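Local atomic coordinates of transcriptional regulator (Saccharomonospora viridis, PDB entry 4KWA), a protein that probably binds DNA as a TetR-family transcriptional repressor, its C-terminal helical domain holding a pocket occupied here by choline. Residues 76-79 and 80-84; 134-137 and 138-142; 185-188 and 189-193. All coordinates share one frame; numbering follows the deposited sequence.

Interaction 1 of 3, residues 76-79 and 80-84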
loop_
_atom_site.group_PDB
_atom_site.type_symbol
_atom_site.label_atom_id
_atom_site.label_comp_id
_atom_site.label_asym_id
_atom_site.label_seq_id
_atom_site.Cartn_x
_atom_site.Cartn_y
_atom_site.Cartn_z
ATOM N N ASP A 76 15.598 26.035 5.647
ATOM C CA ASP A 76 14.767 25.866 6.851
ATOM C C ASP A 76 14.215 24.422 6.858
ATOM O O ASP A 76 13.587 23.983 5.894
ATOM C CB ASP A 76 13.637 26.885 6.906
ATOM C CG ASP A 76 12.869 26.800 8.220
ATOM O OD1 ASP A 76 13.213 27.559 9.137
ATOM O OD2 ASP A 76 12.035 25.908 8.385
ATOM N N ALA A 77 14.427 23.642 7.912
ATOM C CA ALA A 77 13.984 22.272 7.853
ATOM C C ALA A 77 12.438 22.113 7.835
ATOM O O ALA A 77 11.953 21.177 7.276
ATOM C CB ALA A 77 14.629 21.444 8.992
ATOM N N ARG A 78 11.671 23.040 8.405
ATOM C CA ARG A 78 10.211 22.870 8.311
ATOM C C ARG A 78 9.809 22.988 6.851
ATOM O O ARG A 78 9.004 22.153 6.355
ATOM C CB ARG A 78 9.392 23.878 9.141
ATOM C CG ARG A 78 7.878 23.755 8.886
ATOM C CD ARG A 78 6.936 24.761 9.570
ATOM N NE ARG A 78 5.699 24.782 8.785
ATOM C CZ ARG A 78 5.618 25.348 7.579
ATOM N NH1 ARG A 78 6.695 25.926 7.050
ATOM N NH2 ARG A 78 4.493 25.296 6.871
ATOM N N GLU A 79 10.324 24.010 6.181
ATOM C CA GLU A 79 10.009 24.194 4.736
ATOM C C GLU A 79 10.512 22.951 3.974
ATOM O O GLU A 79 9.824 22.459 3.094
ATOM C CB GLU A 79 10.619 25.463 4.117
ATOM C CG GLU A 79 10.090 25.693 2.706
ATOM C CD GLU A 79 8.567 25.956 2.621
ATOM O OE1 GLU A 79 7.919 26.275 3.654
ATOM O OE2 GLU A 79 8.009 25.833 1.500
ATOM N N ARG A 80 11.718 22.459 4.286
ATOM C CA ARG A 80 12.201 21.278 3.598
ATOM C C ARG A 80 11.253 20.071 3.742
ATOM O O ARG A 80 10.895 19.412 2.757
ATOM C CB ARG A 80 13.618 20.872 4.066
ATOM C CG ARG A 80 14.726 21.733 3.644
ATOM C CD ARG A 80 16.064 21.196 4.135
ATOM N NE ARG A 80 16.532 20.040 3.431
ATOM C CZ ARG A 80 17.211 20.073 2.280
ATOM N NH1 ARG A 80 17.344 21.214 1.597
ATOM N NH2 ARG A 80 17.672 18.947 1.725
ATOM N N LEU A 81 10.874 19.776 4.983
ATOM C CA LEU A 81 9.946 18.643 5.297
ATOM C C LEU A 81 8.600 18.854 4.571
ATOM O O LEU A 81 8.073 17.933 3.930
ATOM C CB LEU A 81 9.815 18.496 6.791
ATOM C CG LEU A 81 9.165 17.201 7.212
ATOM C CD1 LEU A 81 9.977 15.990 6.776
ATOM C CD2 LEU A 81 8.900 17.180 8.723
ATOM N N VAL A 82 8.075 20.062 4.599
ATOM C CA VAL A 82 6.822 20.388 3.879
ATOM C C VAL A 82 6.961 20.141 2.378
ATOM O O VAL A 82 6.077 19.535 1.794
ATOM C CB VAL A 82 6.323 21.836 4.150
ATOM C CG1 VAL A 82 5.158 22.213 3.224
ATOM C CG2 VAL A 82 5.896 21.993 5.616
ATOM N N ARG A 83 8.074 20.528 1.776
ATOM C CA ARG A 83 8.276 20.270 0.355
ATOM C C ARG A 83 8.442 18.797 0.041
ATOM O O ARG A 83 7.881 18.291 -0.872
ATOM C CB ARG A 83 9.490 20.987 -0.149
ATOM C CG ARG A 83 9.203 22.369 -0.599
ATOM C CD ARG A 83 10.470 23.170 -0.632
ATOM N NE ARG A 83 10.148 24.570 -0.669
ATOM C CZ ARG A 83 9.928 25.247 -1.769
ATOM N NH1 ARG A 83 9.628 26.511 -1.664
ATOM N NH2 ARG A 83 10.029 24.669 -2.950
ATOM N N LEU A 84 9.241 18.138 0.831
ATOM C CA LEU A 84 9.440 16.705 0.722
ATOM C C LEU A 84 8.147 15.944 0.721
ATOM O O LEU A 84 8.026 15.019 -0.036
ATOM C CB LEU A 84 10.318 16.135 1.841
ATOM C CG LEU A 84 11.794 16.262 1.626
ATOM C CD1 LEU A 84 12.558 15.892 2.903
ATOM C CD2 LEU A 84 12.219 15.388 0.412
#
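Glu79 and Arg83, one helical turn apart in helix 77-86, meet in a salt bridge: OE2 of Glu79 lies 3.3 Å from NE of Arg83, a weak bond with an N-H...O angle of 129°. The Glu79 chain leaves with CG anti to N and then folds at chi2 (64°), which carries the carboxylate along the helix toward Arg83. The two charged groups are twisted 66° apart, so no paired, coplanar bridge forms, and CG of Glu79 sits in the plane at the guanidinium edge. Arg83 also pairs through NH2 with Glu70, and a long link from Glu79 OE1 to Arg78 NH1 (3.6 Å) extends the pair into a network. Arg78 and Val82 run side by side, with CG2 of Val82 3.8 Å from Arg78 NH2, over the centre of one guanidinium face; NE of Arg78 is bound to Glu187. Asp76 is the N-cap: its OD2 accepts from Arg78 N at 2.9 Å and, weakly, from Glu79 N. Its backbone O takes Arg80 N, while Arg80 NH1 bonds to Ile74 O. Charged and capping groups thus hold the more exposed side of this helix start, Ala77 and Leu81 being buried.

Interaction 2 of 3, residues 134-137 and 138-142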
loop_
_atom_site.group_PDB
_atom_site.type_symbol
_atom_site.label_atom_id
_atom_site.label_comp_id
_atom_site.label_asym_id
_atom_site.label_seq_id
_atom_site.Cartn_x
_atom_site.Cartn_y
_atom_site.Cartn_z
ATOM N N ILE A 134 14.449 15.592 9.899
ATOM C CA ILE A 134 14.020 15.681 11.276
ATOM C C ILE A 134 15.152 16.112 12.178
ATOM O O ILE A 134 14.943 17.072 12.943
ATOM C CB ILE A 134 13.319 14.374 11.723
ATOM C CG1 ILE A 134 12.010 14.268 10.932
ATOM C CG2 ILE A 134 13.048 14.385 13.203
ATOM C CD1 ILE A 134 11.436 12.859 10.913
ATOM N N ARG A 135 16.327 15.455 12.106
ATOM C CA ARG A 135 17.450 15.836 12.961
ATOM C C ARG A 135 17.950 17.257 12.649
ATOM O O ARG A 135 18.404 17.993 13.509
ATOM C CB ARG A 135 18.597 14.795 12.808
ATOM C CG ARG A 135 18.152 13.414 13.228
ATOM C CD ARG A 135 19.286 12.392 13.068
ATOM N NE ARG A 135 18.930 10.985 13.246
ATOM C CZ ARG A 135 18.862 10.125 12.224
ATOM N NH1 ARG A 135 19.214 10.519 10.945
ATOM N NH2 ARG A 135 18.575 8.883 12.465
ATOM N N THR A 136 17.848 17.717 11.411
ATOM C CA THR A 136 18.239 19.122 11.206
ATOM C C THR A 136 17.255 20.101 11.916
ATOM O O THR A 136 17.712 21.080 12.544
ATOM C CB THR A 136 18.332 19.460 9.692
ATOM O OG1 THR A 136 19.209 18.565 9.041
ATOM C CG2 THR A 136 18.837 20.844 9.418
ATOM N N GLY A 137 15.962 19.897 11.737
ATOM C CA GLY A 137 14.933 20.768 12.372
ATOM C C GLY A 137 15.065 20.704 13.891
ATOM O O GLY A 137 14.760 21.678 14.620
ATOM N N GLN A 138 15.509 19.541 14.406
ATOM C CA GLN A 138 15.736 19.395 15.821
ATOM C C GLN A 138 16.888 20.273 16.210
ATOM O O GLN A 138 16.756 21.021 17.193
ATOM C CB GLN A 138 15.994 17.936 16.200
ATOM C CG GLN A 138 14.709 17.140 16.206
ATOM C CD GLN A 138 14.901 15.622 16.405
ATOM O OE1 GLN A 138 15.958 15.050 16.121
ATOM N NE2 GLN A 138 13.859 14.991 16.781
ATOM N N LYS A 139 17.984 20.214 15.462
ATOM C CA LYS A 139 19.176 21.082 15.777
ATOM C C LYS A 139 18.848 22.598 15.654
ATOM O O LYS A 139 19.340 23.452 16.433
ATOM C CB LYS A 139 20.357 20.721 14.906
ATOM C CG LYS A 139 21.677 21.387 15.342
ATOM C CD LYS A 139 22.939 20.903 14.610
ATOM C CE LYS A 139 23.023 21.173 13.101
ATOM N NZ LYS A 139 22.256 20.265 12.179
ATOM N N GLN A 140 18.069 22.942 14.622
ATOM C CA GLN A 140 17.618 24.314 14.378
ATOM C C GLN A 140 16.606 24.807 15.473
ATOM O O GLN A 140 16.255 25.993 15.508
ATOM C CB GLN A 140 16.949 24.391 12.976
ATOM C CG GLN A 140 17.935 24.230 11.810
ATOM C CD GLN A 140 17.274 24.404 10.441
ATOM O OE1 GLN A 140 16.077 24.499 10.337
ATOM N NE2 GLN A 140 18.075 24.494 9.404
ATOM N N GLY A 141 16.073 23.882 16.273
ATOM C CA GLY A 141 15.111 24.150 17.345
ATOM C C GLY A 141 13.685 24.331 16.864
ATOM O O GLY A 141 12.823 24.843 17.594
ATOM N N VAL A 142 13.381 23.893 15.653
ATOM C CA VAL A 142 12.004 24.047 15.182
ATOM C C VAL A 142 11.175 22.794 15.303
ATOM O O VAL A 142 9.925 22.874 15.258
ATOM C CB VAL A 142 11.966 24.650 13.767
ATOM C CG1 VAL A 142 10.553 24.700 13.229
ATOM C CG2 VAL A 142 12.559 26.066 13.752
#
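Four main-chain bonds join 134-137 to 138-142 at the end of helix 113-139: three are i to i+4, from Gln138, Lys139 and Gln140 back to Ile134, Arg135 and Thr136, and the fourth runs from Val142 N to Gly137 O at 2.8 Å. Together with the bond from Gly141 N to Gln138 O (3.1 Å), this last one makes a Schellman motif, in which Gly141 takes positive phi (80°), a backbone conformation that glycine adopts easily, and the chain leaves the helix.

Among the side chains, Gln138 lies back over the preceding turn. Its CG is anti to the carbonyl carbon (chi1 -76°) and the chain beyond is extended, which lays CG on the carbonyl oxygen of Ile134 at 3.3 Å and takes the amide past CG2 of Ile134, 3.7 Å from NE2. OE1 of Gln138 comes to 3.6 Å from CA of Arg135. The NE2 group binds the carbonyl oxygens of Gln146 and Arg144, tying the last helical turn to the chain that leads into helix 148-168. Arg135 reaches the same helix differently, through a salt bridge from NH2 to Asp149, while Ile134 packs on Ala148 and Leu151.

Gln140 has the same first torsion and extended chain, one turn on from Thr136. The two side chains run alongside each other and point the same way, with CG of Gln140 3.2 Å from the carbonyl oxygen of Thr136. Both ends of its amide are used at the start of helix 77-86: NE2 gives to Ala75 O and OE1 accepts from Ala77 N, which fixes the rotation of the amide. The hydroxyl of Thr136 bonds to Met132 O, and its methyl CG2 meets the amide of Gln140, 3.7 Å from NE2.

Interaction 3 of 3, residues 185-188 and 189-193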
loop_
_atom_site.group_PDB
_atom_site.type_symbol
_atom_site.label_atom_id
_atom_site.label_comp_id
_atom_site.label_asym_id
_atom_site.label_seq_id
_atom_site.Cartn_x
_atom_site.Cartn_y
_atom_site.Cartn_z
ATOM N N PHE A 185 -0.231 16.680 10.790
ATOM C CA PHE A 185 0.643 15.773 11.523
ATOM C C PHE A 185 1.970 16.532 11.748
ATOM O O PHE A 185 2.545 16.414 12.801
ATOM C CB PHE A 185 0.911 14.519 10.649
ATOM C CG PHE A 185 1.863 13.498 11.293
ATOM C CD1 PHE A 185 1.449 12.678 12.312
ATOM C CD2 PHE A 185 3.147 13.412 10.886
ATOM C CE1 PHE A 185 2.324 11.817 12.949
ATOM C CE2 PHE A 185 4.055 12.538 11.540
ATOM C CZ PHE A 185 3.605 11.736 12.509
ATOM N N ILE A 186 2.537 17.137 10.715
ATOM C CA ILE A 186 3.819 17.851 10.879
ATOM C C ILE A 186 3.647 18.947 11.945
ATOM O O ILE A 186 4.364 19.043 12.927
ATOM C CB ILE A 186 4.284 18.477 9.555
ATOM C CG1 ILE A 186 4.703 17.366 8.584
ATOM C CG2 ILE A 186 5.392 19.513 9.772
ATOM C CD1 ILE A 186 4.922 17.849 7.174
ATOM N N GLU A 187 2.659 19.802 11.732
ATOM C CA GLU A 187 2.487 20.902 12.680
ATOM C C GLU A 187 2.243 20.443 14.143
ATOM O O GLU A 187 2.660 21.152 15.049
ATOM C CB GLU A 187 1.414 21.917 12.187
ATOM C CG GLU A 187 1.758 22.624 10.872
ATOM C CD GLU A 187 3.132 23.323 10.878
ATOM O OE1 GLU A 187 3.368 24.127 11.811
ATOM O OE2 GLU A 187 3.955 23.092 9.932
ATOM N N HIS A 188 1.560 19.330 14.399
ATOM C CA HIS A 188 1.264 18.924 15.784
ATOM C C HIS A 188 2.089 17.794 16.390
ATOM O O HIS A 188 2.073 17.583 17.593
ATOM C CB HIS A 188 -0.221 18.599 15.889
ATOM C CG HIS A 188 -1.087 19.738 15.464
ATOM N ND1 HIS A 188 -2.094 19.606 14.538
ATOM C CD2 HIS A 188 -0.999 21.065 15.740
ATOM C CE1 HIS A 188 -2.644 20.787 14.322
ATOM N NE2 HIS A 188 -1.993 21.689 15.035
ATOM N N ASN A 189 2.753 17.015 15.539
ATOM C CA ASN A 189 3.573 15.902 16.034
ATOM C C ASN A 189 5.025 16.080 15.881
ATOM O O ASN A 189 5.794 15.361 16.523
ATOM C CB ASN A 189 3.203 14.585 15.364
ATOM C CG ASN A 189 1.878 14.055 15.837
ATOM O OD1 ASN A 189 0.830 14.549 15.459
ATOM N ND2 ASN A 189 1.929 13.018 16.629
ATOM N N ILE A 190 5.418 16.947 14.944
ATOM C CA ILE A 190 6.829 17.186 14.639
ATOM C C ILE A 190 7.318 18.545 15.109
ATOM O O ILE A 190 8.344 18.641 15.761
ATOM C CB ILE A 190 7.147 16.967 13.164
ATOM C CG1 ILE A 190 6.605 15.601 12.683
ATOM C CG2 ILE A 190 8.629 17.058 12.876
ATOM C CD1 ILE A 190 6.918 15.225 11.273
ATOM N N VAL A 191 6.588 19.602 14.775
ATOM C CA VAL A 191 6.990 20.953 15.112
ATOM C C VAL A 191 6.947 21.215 16.621
ATOM O O VAL A 191 5.967 20.842 17.306
ATOM C CB VAL A 191 6.161 21.987 14.318
ATOM C CG1 VAL A 191 6.371 23.456 14.817
ATOM C CG2 VAL A 191 6.446 21.867 12.854
ATOM N N GLU A 192 8.004 21.886 17.094
ATOM C CA GLU A 192 8.256 22.260 18.499
ATOM C C GLU A 192 7.246 23.307 19.012
ATOM O O GLU A 192 7.218 24.427 18.501
ATOM C CB GLU A 192 9.720 22.795 18.612
ATOM C CG GLU A 192 10.262 23.187 19.991
ATOM C CD GLU A 192 10.117 22.100 21.039
ATOM O OE1 GLU A 192 11.125 21.612 21.523
ATOM O OE2 GLU A 192 9.009 21.680 21.323
ATOM N N ARG A 193 6.458 22.907 20.024
ATOM C CA ARG A 193 5.435 23.741 20.712
ATOM C C ARG A 193 6.015 24.830 21.612
ATOM O O ARG A 193 6.951 25.551 21.240
ATOM C CB ARG A 193 4.577 22.826 21.586
ATOM C CG ARG A 193 3.690 23.539 22.585
ATOM C CD ARG A 193 2.712 22.564 23.222
ATOM N NE ARG A 193 3.327 21.553 24.083
ATOM C CZ ARG A 193 3.328 21.581 25.416
ATOM N NH1 ARG A 193 2.718 22.563 26.078
ATOM N NH2 ARG A 193 3.921 20.606 26.096
HETATM O O HOH W 1 4.908 18.411 18.362
#
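The carbonyl oxygen of Ile186 is gripped by two backbone donors, Val191 N at 2.9 Å and Ile190 N at 3.1 Å. The Val191 bond is the straighter (165° at the hydrogen) and spans five residues, the signature of a wider pi-type turn near the C-terminal end of helix 175-190. One residue earlier Asn189 N still makes an ordinary i to i+4 bond to Phe185 O.

Phe185 stands with CG anti to its N (chi1 178°), which places the ring alongside the next turn. CB of Asn189 lies over one face, displaced toward the rim, in a CH-pi contact 4.0 Å from the centroid. Ile190 approaches the same ring obliquely, its CD1 3.9 Å from Phe185 CE2, and CD1 also meets CG1 of Ile186. These apolar ends are buried: Leu151, Leu155 and Leu158 of helix 148-168 pack against Phe185, and Leu81 of helix 77-86 against Ile190. Phe185 also packs on Arg154 of the second subunit, and Asn189 on Asn189 of that subunit, so this helix end takes part in the contact between the two subunits.

On another flank Val191 covers the last turn. With CG1 anti to N, its CG2 is turned back to touch CG2 of Ile186 at 4.0 Å and the carboxylate of Glu187, whose side chain runs alongside it and points the same way. That carboxylate pairs through OE2 with Arg78. From Val191 on the chain is extended, and a water bridges the turn, donating to Val191 O at 2.9 Å and, weakly, to His188 O.

How the interactions relate
Interactions 1, 2 and 3 cluster at one end of the C-terminal regulatory domain, one at the start of helix 77-86 and two where helices 113-139 and 175-190 run out. They touch one another: Ala77 meets Gln140 between 1 and 2, Arg78 NE lies 2.7 Å from Glu187 OE2 between 1 and 3, and Val142 O faces Glu192 N between 2 and 3. All three are partly buried. Interaction 1 is the most charged; interaction 2, with the most exposed residues, relies on glutamine amides and a glycine turn; interaction 3 has the most buried residues and alone reaches the second subunit. Leu81 joins the buried sides of 1 and 3, with choline about 12 Å from its side chain.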